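Local structure of rhamnose ABC transporter, rhamnose-binding protein (Actinomyces odontolyticus ATCC 17982, 5BQ3) at residues R125-N130 with R306-N311; A138-D143 with P319-A324; E175-I178 with K183-G186. The protein probably binds a carbohydrate, most likely rhamnose, and delivers it to the membrane components of an ABC transporter. All coordinates share one frame; numbering follows the deposited sequence.

In the fold
The protein has the two-lobed fold of periplasmic binding proteins, and the contacts fall on both lobes. Contact 1 lies in the lobe built on the six-stranded parallel sheet, while contacts 2 and 3 lie in the other. The chain crosses between lobes from strand 127-130 to helix 134-149 and again from strand 313-315 to strand 320-322, so contacts 1 and 2, with centres 24 Å apart, sit on the two sides of these linkers. Contacts 2 and 3 have centres 16 Å apart and touch directly: Asp143 OD1 lies 2.7 Å from Tyr184 OH and 3.0 Å from Lys183 NZ. In sequence, contact 3 is nested within the span that contact 2 closes.

Contact 1: residues R125-N130 with R306-N311; sequences RDLFIN and RTIGEN
Arg125 reaches over to Asn311 while, further along, Leu127 packs on Ile308, giving this contact one polar and one apolar half. With chi1 at 81° and a bend at chi2, the arginine swings its guanidinium out toward the chain at Asn311. There NH2 donates to the backbone Asn311 O at 2.9 Å, an almost straight bond (165°) made at the edge of the guanidinium and close to its plane. A water adds a weak bridge from Arg125 NH1 to Asn311 OD1. The guanidinium is thus held at several points, since Arg125 NE also forms a salt bridge with Asp119; Asn311 O has a second donor in Thr313 OG1.

In the apolar half Leu127 CD1 lies 3.8 Å from Ile308 CG2, with the isoleucine's CG1 and CD1 also against it and the two side chains roughly perpendicular.

Cys124, in a disulfide with Cys100, immediately precedes Arg125. Strand 127-130 runs between strands 112-116 and 313-315 of the parallel sheet. Ile308 also rests on Val314, and Leu127 touches Ala281 of helix 271-287.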
# COMPACT_ATOMS: atom_id res chain seq x y z
N ARG A 125 1.88 0.71 19.38
CA ARG A 125 1.08 1.78 18.78
C ARG A 125 -0.36 1.76 19.28
O ARG A 125 -0.86 0.72 19.73
CB ARG A 125 1.15 1.73 17.23
CG ARG A 125 0.24 0.73 16.53
CD ARG A 125 0.68 -0.71 16.68
NE ARG A 125 0.01 -1.57 15.72
CZ ARG A 125 -1.18 -2.14 15.91
NH1 ARG A 125 -1.85 -1.94 17.04
NH2 ARG A 125 -1.71 -2.91 14.97
N ASP A 126 -1.02 2.92 19.19
CA ASP A 126 -2.40 3.12 19.61
C ASP A 126 -3.36 2.74 18.49
O ASP A 126 -4.50 2.34 18.77
CB ASP A 126 -2.63 4.58 20.04
CG ASP A 126 -1.84 5.00 21.26
OD1 ASP A 126 -2.22 4.59 22.38
OD2 ASP A 126 -0.85 5.74 21.10
N LEU A 127 -2.90 2.86 17.22
CA LEU A 127 -3.67 2.60 15.99
C LEU A 127 -2.75 2.35 14.80
O LEU A 127 -1.67 2.93 14.72
CB LEU A 127 -4.55 3.84 15.70
CG LEU A 127 -6.03 3.64 15.36
CD1 LEU A 127 -6.80 2.97 16.49
CD2 LEU A 127 -6.68 4.96 15.07
N PHE A 128 -3.20 1.49 13.86
CA PHE A 128 -2.50 1.21 12.60
C PHE A 128 -3.42 1.55 11.42
O PHE A 128 -4.59 1.15 11.42
CB PHE A 128 -1.99 -0.24 12.51
CG PHE A 128 -1.45 -0.67 11.15
CD1 PHE A 128 -0.41 0.04 10.54
CD2 PHE A 128 -1.96 -1.78 10.50
CE1 PHE A 128 0.07 -0.34 9.28
CE2 PHE A 128 -1.47 -2.16 9.24
CZ PHE A 128 -0.45 -1.45 8.65
N ILE A 129 -2.91 2.32 10.44
CA ILE A 129 -3.64 2.72 9.24
C ILE A 129 -3.09 1.93 8.06
O ILE A 129 -1.94 2.15 7.65
CB ILE A 129 -3.62 4.26 8.99
CG1 ILE A 129 -3.82 5.10 10.29
CG2 ILE A 129 -4.62 4.67 7.89
CD1 ILE A 129 -5.17 4.94 11.07
N ASN A 130 -3.89 1.00 7.53
CA ASN A 130 -3.50 0.19 6.38
C ASN A 130 -4.15 0.75 5.12
O ASN A 130 -5.32 1.14 5.15
CB ASN A 130 -3.90 -1.28 6.60
CG ASN A 130 -3.08 -2.30 5.84
OD1 ASN A 130 -2.14 -2.00 5.09
ND2 ASN A 130 -3.42 -3.56 6.06
N ARG A 306 -14.54 6.37 9.41
CA ARG A 306 -13.80 5.10 9.38
C ARG A 306 -13.97 4.36 10.70
O ARG A 306 -14.05 5.00 11.75
CB ARG A 306 -12.30 5.32 9.09
CG ARG A 306 -11.95 5.81 7.68
CD ARG A 306 -12.27 4.81 6.58
NE ARG A 306 -11.74 5.23 5.28
CZ ARG A 306 -12.33 6.09 4.46
NH1 ARG A 306 -13.49 6.64 4.79
NH2 ARG A 306 -11.77 6.41 3.30
N THR A 307 -14.02 3.02 10.66
CA THR A 307 -14.17 2.17 11.85
C THR A 307 -12.84 1.48 12.17
O THR A 307 -12.13 1.03 11.27
CB THR A 307 -15.32 1.16 11.64
OG1 THR A 307 -16.52 1.86 11.34
CG2 THR A 307 -15.58 0.28 12.86
N ILE A 308 -12.51 1.40 13.48
CA ILE A 308 -11.32 0.70 13.98
C ILE A 308 -11.68 -0.79 14.03
O ILE A 308 -12.58 -1.18 14.77
CB ILE A 308 -10.84 1.27 15.35
CG1 ILE A 308 -10.49 2.77 15.24
CG2 ILE A 308 -9.66 0.47 15.90
CD1 ILE A 308 -10.68 3.56 16.50
N GLY A 309 -11.00 -1.58 13.21
CA GLY A 309 -11.21 -3.02 13.12
C GLY A 309 -10.35 -3.80 14.09
O GLY A 309 -9.82 -3.25 15.05
N GLU A 310 -10.22 -5.12 13.83
CA GLU A 310 -9.43 -6.04 14.65
C GLU A 310 -7.93 -5.68 14.60
O GLU A 310 -7.45 -5.20 13.57
CB GLU A 310 -9.66 -7.52 14.23
CG GLU A 310 -9.35 -7.85 12.78
CD GLU A 310 -10.51 -7.74 11.81
OE1 GLU A 310 -11.00 -6.61 11.59
OE2 GLU A 310 -10.91 -8.78 11.24
N ASN A 311 -7.23 -5.88 15.74
CA ASN A 311 -5.81 -5.58 15.98
C ASN A 311 -5.54 -4.06 15.80
O ASN A 311 -4.47 -3.67 15.30
CB ASN A 311 -4.90 -6.45 15.08
CG ASN A 311 -3.46 -6.55 15.53
OD1 ASN A 311 -3.15 -6.93 16.67
ND2 ASN A 311 -2.54 -6.22 14.63
O HOH W 1 -3.14 -4.50 18.25

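Contact 2: residues A138-D143 with P319-A324; sequences AITMLD and PVRFNA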
# COMPACT_ATOMS: atom_id res chain seq x y z
N ALA A 138 -6.49 -9.25 -3.67
CA ALA A 138 -6.68 -10.49 -4.42
C ALA A 138 -7.95 -10.47 -5.25
O ALA A 138 -7.94 -10.93 -6.39
CB ALA A 138 -6.70 -11.65 -3.46
N ILE A 139 -9.05 -9.92 -4.69
CA ILE A 139 -10.37 -9.81 -5.33
C ILE A 139 -10.26 -8.83 -6.51
O ILE A 139 -10.69 -9.18 -7.61
CB ILE A 139 -11.47 -9.43 -4.30
CG1 ILE A 139 -11.85 -10.66 -3.45
CG2 ILE A 139 -12.72 -8.83 -4.97
CD1 ILE A 139 -12.53 -10.37 -2.10
N THR A 140 -9.66 -7.65 -6.28
CA THR A 140 -9.45 -6.59 -7.28
C THR A 140 -8.71 -7.15 -8.49
O THR A 140 -9.17 -6.96 -9.61
CB THR A 140 -8.72 -5.39 -6.65
OG1 THR A 140 -9.46 -4.94 -5.52
CG2 THR A 140 -8.51 -4.23 -7.63
N MSE A 141 -7.60 -7.88 -8.25
CA MSE A 141 -6.78 -8.51 -9.28
C MSE A 141 -7.55 -9.57 -10.06
O MSE A 141 -7.53 -9.53 -11.29
CB MSE A 141 -5.51 -9.08 -8.68
CG MSE A 141 -4.57 -7.99 -8.21
SE MSE A 141 -2.77 -8.58 -7.98
CE MSE A 141 -3.01 -9.70 -6.35
N LEU A 142 -8.28 -10.47 -9.38
CA LEU A 142 -9.11 -11.49 -10.03
C LEU A 142 -10.23 -10.86 -10.86
O LEU A 142 -10.55 -11.39 -11.92
CB LEU A 142 -9.73 -12.45 -9.00
CG LEU A 142 -8.82 -13.49 -8.38
CD1 LEU A 142 -9.43 -14.03 -7.12
CD2 LEU A 142 -8.52 -14.62 -9.35
N ASP A 143 -10.80 -9.73 -10.40
CA ASP A 143 -11.85 -8.98 -11.10
C ASP A 143 -11.33 -8.41 -12.41
O ASP A 143 -12.04 -8.48 -13.41
CB ASP A 143 -12.42 -7.85 -10.22
CG ASP A 143 -13.59 -8.23 -9.33
OD1 ASP A 143 -13.84 -9.44 -9.15
OD2 ASP A 143 -14.26 -7.30 -8.81
N PRO A 319 -8.61 -1.09 -3.24
CA PRO A 319 -7.52 -0.65 -4.14
C PRO A 319 -8.01 0.23 -5.30
O PRO A 319 -9.11 0.01 -5.83
CB PRO A 319 -6.93 -1.97 -4.66
CG PRO A 319 -7.31 -2.99 -3.66
CD PRO A 319 -8.65 -2.57 -3.14
N VAL A 320 -7.21 1.25 -5.64
CA VAL A 320 -7.51 2.20 -6.72
C VAL A 320 -7.13 1.55 -8.06
O VAL A 320 -6.00 1.10 -8.23
CB VAL A 320 -6.81 3.58 -6.52
CG1 VAL A 320 -7.03 4.50 -7.71
CG2 VAL A 320 -7.28 4.25 -5.23
N ARG A 321 -8.09 1.47 -8.99
CA ARG A 321 -7.88 0.91 -10.32
C ARG A 321 -7.44 2.01 -11.27
O ARG A 321 -8.09 3.05 -11.35
CB ARG A 321 -9.14 0.20 -10.84
CG ARG A 321 -9.45 -1.11 -10.14
CD ARG A 321 -10.54 -1.85 -10.87
NE ARG A 321 -11.22 -2.79 -9.97
CZ ARG A 321 -12.09 -3.70 -10.37
NH1 ARG A 321 -12.40 -3.83 -11.66
NH2 ARG A 321 -12.67 -4.51 -9.48
N PHE A 322 -6.32 1.78 -11.98
CA PHE A 322 -5.76 2.75 -12.92
C PHE A 322 -5.88 2.26 -14.36
O PHE A 322 -5.48 1.13 -14.67
CB PHE A 322 -4.29 3.06 -12.60
CG PHE A 322 -4.02 3.55 -11.19
CD1 PHE A 322 -3.76 2.66 -10.16
CD2 PHE A 322 -4.00 4.91 -10.91
CE1 PHE A 322 -3.50 3.12 -8.87
CE2 PHE A 322 -3.75 5.37 -9.61
CZ PHE A 322 -3.51 4.47 -8.60
N ASN A 323 -6.43 3.11 -15.22
CA ASN A 323 -6.62 2.89 -16.65
C ASN A 323 -6.26 4.19 -17.39
O ASN A 323 -5.83 5.15 -16.74
CB ASN A 323 -8.06 2.44 -16.96
CG ASN A 323 -9.13 3.19 -16.21
OD1 ASN A 323 -9.33 4.40 -16.38
ND2 ASN A 323 -9.86 2.48 -15.36
N ALA A 324 -6.43 4.22 -18.72
CA ALA A 324 -6.08 5.36 -19.57
C ALA A 324 -6.90 6.64 -19.30
O ALA A 324 -6.54 7.70 -19.81
CB ALA A 324 -6.21 4.96 -21.02
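Two torsion choices bring Thr140 against Pro319 and Arg321. The threonine's chi1 of -56° places CG2 opposite its own nitrogen and leaves OG1 beside that nitrogen, from where the hydroxyl bonds back to Gln136 O one helical turn earlier. On the other segment the Arg321 chain runs extended from CG to NE, long enough to carry its guanidinium past Thr140 to Asp143.

Thr140 has the most surface buried here. Its OG1 lies above and outside the CG-CD edge of the proline ring, 3.4 Å from Pro319 CG and nearly as near to CD, a van der Waals contact. The methyl CG2 fits between Pro319 CB and the arginine chain, 3.9 Å from Arg321 NE, and the two side chains pass in opposite directions. Thr140 O lies above one face of the guanidinium, displaced toward its rim.

At the far end Arg321 NH2 meets Asp143 OD2 at 3.3 Å. This is a salt bridge with a weak hydrogen bond, bent to 135°: the carboxylate oxygen is at the guanidinium edge, but the two planes are 69° apart, so there is no paired, coplanar grip.

Strand 320-322 pairs antiparallel with 266-268, and Thr140 also touches Ala267 of that strand, so helix 134-149 packs on this small sheet. Asp143 is engaged more firmly through OD1, which is taken up by Tyr184 and Lys183, and Arg321 NH1 has a long, weak ion pair with Glu265. The charges are therefore shared across a small network, which would be expected to stabilise the ionised carboxylate.

Contact 3: residues E175-I178 with K183-G186; sequences EDEI and KYKG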
# COMPACT_ATOMS: atom_id res chain seq x y z
N GLU A 175 -5.98 -18.06 -5.11
CA GLU A 175 -6.11 -19.51 -5.33
C GLU A 175 -7.35 -20.07 -4.63
O GLU A 175 -8.02 -20.94 -5.20
CB GLU A 175 -4.85 -20.25 -4.86
CG GLU A 175 -3.65 -20.06 -5.77
CD GLU A 175 -2.36 -20.71 -5.31
OE1 GLU A 175 -1.82 -20.29 -4.26
OE2 GLU A 175 -1.86 -21.61 -6.02
N ASP A 176 -7.67 -19.57 -3.42
CA ASP A 176 -8.84 -19.97 -2.63
C ASP A 176 -10.15 -19.52 -3.30
O ASP A 176 -11.12 -20.27 -3.28
CB ASP A 176 -8.76 -19.39 -1.21
CG ASP A 176 -7.67 -19.96 -0.31
OD1 ASP A 176 -7.24 -21.12 -0.55
OD2 ASP A 176 -7.28 -19.28 0.66
N GLU A 177 -10.16 -18.31 -3.88
CA GLU A 177 -11.31 -17.71 -4.56
C GLU A 177 -11.61 -18.42 -5.88
O GLU A 177 -12.78 -18.56 -6.23
CB GLU A 177 -11.07 -16.22 -4.81
CG GLU A 177 -11.30 -15.33 -3.60
CD GLU A 177 -12.74 -15.06 -3.21
OE1 GLU A 177 -13.62 -15.07 -4.09
OE2 GLU A 177 -12.98 -14.80 -2.01
N ILE A 178 -10.56 -18.87 -6.60
CA ILE A 178 -10.69 -19.60 -7.87
C ILE A 178 -11.37 -20.96 -7.59
O ILE A 178 -12.26 -21.37 -8.35
CB ILE A 178 -9.31 -19.74 -8.57
CG1 ILE A 178 -8.87 -18.39 -9.18
CG2 ILE A 178 -9.30 -20.86 -9.63
CD1 ILE A 178 -7.38 -18.21 -9.38
N LYS A 183 -17.50 -17.14 -9.87
CA LYS A 183 -17.15 -16.02 -10.73
C LYS A 183 -15.73 -16.17 -11.29
O LYS A 183 -15.47 -15.74 -12.42
CB LYS A 183 -17.28 -14.70 -9.95
CG LYS A 183 -17.28 -13.44 -10.82
CD LYS A 183 -17.09 -12.18 -10.00
CE LYS A 183 -16.72 -11.01 -10.87
NZ LYS A 183 -16.63 -9.76 -10.08
N TYR A 184 -14.82 -16.77 -10.51
CA TYR A 184 -13.41 -16.94 -10.88
C TYR A 184 -13.04 -18.39 -11.21
O TYR A 184 -11.86 -18.68 -11.42
CB TYR A 184 -12.49 -16.41 -9.76
CG TYR A 184 -12.93 -15.10 -9.14
CD1 TYR A 184 -12.98 -13.93 -9.89
CD2 TYR A 184 -13.26 -15.02 -7.79
CE1 TYR A 184 -13.37 -12.72 -9.32
CE2 TYR A 184 -13.63 -13.81 -7.21
CZ TYR A 184 -13.69 -12.66 -7.98
OH TYR A 184 -14.06 -11.47 -7.40
N LYS A 185 -14.03 -19.30 -11.29
CA LYS A 185 -13.82 -20.72 -11.60
C LYS A 185 -13.24 -20.93 -13.01
O LYS A 185 -12.55 -21.93 -13.25
CB LYS A 185 -15.11 -21.53 -11.42
CG LYS A 185 -15.31 -22.05 -10.00
CD LYS A 185 -16.44 -23.07 -9.93
CE LYS A 185 -16.57 -23.71 -8.57
NZ LYS A 185 -17.31 -22.85 -7.62
N GLY A 186 -13.50 -19.98 -13.91
CA GLY A 186 -13.01 -20.00 -15.28
C GLY A 186 -11.53 -19.68 -15.40
O GLY A 186 -10.90 -20.10 -16.38
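Glu177 is the first residue of 175-178 to meet the following loop, and it does so along the flank of Tyr184. The two side chains lie next to each other and point the same way. Bent at chi2 (-75°), the glutamate folds back so that OE1 comes 3.4 Å from Tyr184 CE2, at the edge of the ring, with carboxylate and ring planes 73° apart; higher up, Glu177 CB rests 3.9 Å from Tyr184 CD2. The ring hydrogens carry partial positive charge, so a carboxylate oxygen near the CE2-H edge is probably mildly favourable. The stronger ties of this carboxylate are to other residues: OE1 accepts from Asn181 ND2 in the connecting turn, and OE2 forms a salt bridge with Lys135. Glu177 O also sits in the ring plane, at the edge.

One residue on, Ile178 comes closest to the loop backbone, its CA 4.9 Å from the CA of Tyr184. CG1 lies 3.7 Å from the carbonyl Tyr184 O, with CG2 almost as close. Ile178 CG1 is also 4.2 Å from Tyr184 CB, where the side chains cross at about a right angle. Its own carbonyl, Ile178 O, is covered by Lys185 CG at 3.5 Å. From there the lysine chain runs out and bends at chi4 (81°), taking NZ to Ser180 O at the helix end and Asp182 OD1 just after it.

Over the tyrosine ring, one face carries Lys183 CB. Together these contacts fold the loop back against the C-terminal part of helix 165-180 just before strand 187-194 begins. Tyr184 points toward helix 134-149 and packs on Ile139 and Leu142, whereas Ile178 faces Ile187 and Ile189 of that strand as well as Leu142.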